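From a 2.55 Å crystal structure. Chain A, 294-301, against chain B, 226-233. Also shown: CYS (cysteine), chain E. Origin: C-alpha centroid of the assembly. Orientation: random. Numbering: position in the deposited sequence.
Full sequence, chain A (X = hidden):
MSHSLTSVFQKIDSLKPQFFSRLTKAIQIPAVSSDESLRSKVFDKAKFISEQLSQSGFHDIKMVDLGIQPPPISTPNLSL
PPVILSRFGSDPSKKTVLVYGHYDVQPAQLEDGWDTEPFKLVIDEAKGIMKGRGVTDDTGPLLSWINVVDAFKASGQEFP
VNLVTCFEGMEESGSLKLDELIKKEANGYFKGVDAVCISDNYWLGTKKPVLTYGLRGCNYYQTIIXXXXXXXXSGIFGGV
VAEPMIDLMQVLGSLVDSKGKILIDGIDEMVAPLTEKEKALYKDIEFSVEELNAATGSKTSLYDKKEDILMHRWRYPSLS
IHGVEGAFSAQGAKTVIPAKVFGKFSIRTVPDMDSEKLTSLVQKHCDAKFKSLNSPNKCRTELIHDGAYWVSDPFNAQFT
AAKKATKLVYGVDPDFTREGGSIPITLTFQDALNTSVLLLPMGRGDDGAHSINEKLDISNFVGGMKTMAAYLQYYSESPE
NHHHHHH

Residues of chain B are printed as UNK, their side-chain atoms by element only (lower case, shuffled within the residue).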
# COMPACT_ATOMS: atom_id res chain seq x y z
N ALA A 294 -27.44 6.04 3.75
CA ALA A 294 -27.37 5.42 5.06
C ALA A 294 -26.32 4.34 5.02
O ALA A 294 -25.57 4.14 5.97
CB ALA A 294 -28.71 4.84 5.45
N ALA A 295 -26.26 3.65 3.88
CA ALA A 295 -25.36 2.52 3.71
C ALA A 295 -23.95 3.04 3.46
O ALA A 295 -22.96 2.43 3.84
CB ALA A 295 -25.82 1.66 2.57
N THR A 296 -23.90 4.18 2.79
CA THR A 296 -22.66 4.85 2.47
C THR A 296 -22.02 5.52 3.69
O THR A 296 -20.82 5.44 3.89
CB THR A 296 -22.91 5.88 1.38
OG1 THR A 296 -22.72 5.26 0.11
CG2 THR A 296 -21.98 6.99 1.50
N GLY A 297 -22.84 6.14 4.52
CA GLY A 297 -22.33 6.80 5.70
C GLY A 297 -21.98 8.23 5.34
O GLY A 297 -21.30 8.92 6.09
N SER A 298 -22.48 8.67 4.20
CA SER A 298 -22.23 10.02 3.73
C SER A 298 -23.28 10.47 2.71
O SER A 298 -24.20 9.73 2.37
CB SER A 298 -20.84 10.08 3.09
OG SER A 298 -20.88 9.60 1.75
N LYS A 299 -23.14 11.71 2.23
CA LYS A 299 -23.95 12.23 1.13
C LYS A 299 -23.15 12.31 -0.17
O LYS A 299 -22.97 13.40 -0.71
CB LYS A 299 -24.44 13.64 1.46
CG LYS A 299 -25.85 13.75 2.00
CD LYS A 299 -25.99 13.11 3.35
CE LYS A 299 -27.21 13.65 4.07
NZ LYS A 299 -26.99 15.07 4.51
N THR A 300 -22.66 11.19 -0.68
CA THR A 300 -21.76 11.26 -1.82
C THR A 300 -22.23 10.47 -3.04
O THR A 300 -21.42 10.00 -3.84
CB THR A 300 -20.33 10.83 -1.44
OG1 THR A 300 -20.37 9.54 -0.81
CG2 THR A 300 -19.72 11.85 -0.49
N SER A 301 -23.54 10.33 -3.17
CA SER A 301 -24.10 9.65 -4.33
C SER A 301 -23.77 10.42 -5.59
O SER A 301 -23.52 11.61 -5.54
CB SER A 301 -25.62 9.59 -4.21
OG SER A 301 -26.17 9.15 -5.43
N UNK B 226 -11.59 12.05 1.39
CA UNK B 226 -12.50 11.20 2.14
C UNK B 226 -13.91 11.27 1.57
O UNK B 226 -14.34 12.34 1.12
c UNK B 226 -13.36 11.09 5.93
c UNK B 226 -12.52 11.62 3.61
o UNK B 226 -13.48 10.12 6.72
o UNK B 226 -13.12 12.26 6.30
c UNK B 226 -13.52 10.85 4.44
N UNK B 227 -14.61 10.14 1.57
CA UNK B 227 -15.98 10.05 1.05
C UNK B 227 -16.94 9.32 1.98
O UNK B 227 -17.47 9.91 2.92
N UNK B 228 -17.15 8.02 1.74
CA UNK B 228 -17.99 7.18 2.61
C UNK B 228 -17.33 7.01 3.96
O UNK B 228 -16.14 7.35 4.13
c UNK B 228 -16.49 7.23 0.70
c UNK B 228 -17.98 5.84 1.89
c UNK B 228 -16.67 5.81 1.18
N UNK B 229 -18.07 6.46 4.92
CA UNK B 229 -17.53 6.34 6.27
C UNK B 229 -16.72 5.07 6.44
O UNK B 229 -15.98 4.92 7.40
c UNK B 229 -18.65 6.41 7.32
o UNK B 229 -19.63 5.42 7.09
N UNK B 230 -16.84 4.16 5.48
CA UNK B 230 -16.02 2.96 5.47
C UNK B 230 -15.88 2.44 4.04
O UNK B 230 -16.59 2.90 3.14
c UNK B 230 -16.62 1.91 6.36
N UNK B 231 -14.95 1.52 3.82
CA UNK B 231 -14.72 1.00 2.48
C UNK B 231 -16.02 0.43 1.92
O UNK B 231 -16.90 -0.00 2.67
c UNK B 231 -13.61 -0.06 2.48
c UNK B 231 -12.20 0.55 2.61
o UNK B 231 -11.22 -0.23 2.73
o UNK B 231 -12.06 1.79 2.60
N UNK B 232 -16.17 0.48 0.60
CA UNK B 232 -17.40 0.05 -0.03
C UNK B 232 -17.09 -1.07 -1.01
O UNK B 232 -16.07 -1.04 -1.70
c UNK B 232 -19.26 3.41 -0.85
c UNK B 232 -18.08 1.20 -0.77
c UNK B 232 -19.55 1.96 1.12
c UNK B 232 -18.60 2.39 0.05
N UNK B 233 -17.98 -2.06 -1.05
CA UNK B 233 -17.89 -3.11 -2.05
C UNK B 233 -17.99 -2.43 -3.41
O UNK B 233 -18.94 -1.70 -3.67
c UNK B 233 -19.06 -6.39 -4.66
c UNK B 233 -18.80 -6.60 -2.49
n UNK B 233 -19.16 -5.19 -4.12
c UNK B 233 -18.99 -5.29 -2.75
n UNK B 233 -18.84 -7.26 -3.69
c UNK B 233 -19.05 -4.10 -1.85
N CYS E . -16.22 -10.26 -5.08
CA CYS E . -15.69 -9.62 -6.27
C CYS E . -16.71 -8.60 -6.78
O CYS E . -17.87 -8.93 -7.02
CB CYS E . -15.34 -10.66 -7.33
SG CYS E . -14.63 -10.00 -8.81

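Position 226 carries three carbons in an unbranched line, the third holding two oxygens: a carboxylate at the end of an extended chain, with both chi1 and chi2 in t. It touches nothing on the chain A stretch. This is Glu B226, whose CG stays 7.5 Å from CB of Ser A298.

Position 227 has no side-chain atoms, so it is Gly B227. Its backbone does the work here: its O lies 3.4 Å from CB of Ser A298, and its CA lies 4.4 Å from CG2 of Thr A300.

Position 228 shows three carbons closing a ring onto the backbone N, which can only be Pro B228. Its CB sits 3.5 Å from O of Thr A296 and 4.2 Å from CG2 of the same threonine, while its CA lies 3.9 Å from OG of Ser A298. An ideal CB on Gly B227 would clash with CD of Pro B228 at 2.4 Å, so the bareness of position 227 answers to its own chain rather than to chain A. With its nitrogen locked in the ring, Pro B228 has no backbone N-H to offer, and the donor to the helix end comes from position 229.

Position 229 has one carbon and then one oxygen, a short hydroxyl side chain: Ser B229, with chi1 in p. Its backbone N donates to O of Thr A296 at 3.1 Å, and the N-H...O angle of 169° makes this a nearly straight hydrogen bond. OG of Ser B229 donates to O of Thr A296 as well, at 3.4 Å, a weak bond. The same OG rests 3.3 Å from CA of Gly A297.

Position 230 bears a single carbon, hence Ala B230. CB of Ala B230 stays 6.0 Å from O of Thr A296; the nearest link is its backbone N, 4.5 Å from O of Thr A296.

Position 231 has two carbons, the second carrying two oxygens, a short carboxylate: Asp B231. It is out of reach of the chain A stretch, and its OD1 is hydrogen-bonded elsewhere in the structure.

Position 232 has four carbons, forked at the second, and its CB points toward the chain A stretch. This is Leu B232, whose CD1 lies 4.0 Å from OG1 of Thr A296 and whose CD2 lies 4.4 Å from O of Ala A295.

Position 233 has one carbon followed by a five-membered ring of three carbons and two nitrogens: His B233. It misses the chain A stretch, but its CE1 lies 3.7 Å from O of the bound cysteine.

The contact turns on a helix terminus. The carbonyl of Thr A296 is met by the backbone N of Ser B229, with the serine hydroxyl adding a weak second bond, while Pro B228 and Leu B232 pack against Thr A296. Gly A297 then leaves the helix with positive phi. A CB there would jam against the preceding carbonyl and fall 1.8 Å from OG of Ser B229, so glycine serves both the turn and the fit.

Chain B (226-233) EGPSADLH
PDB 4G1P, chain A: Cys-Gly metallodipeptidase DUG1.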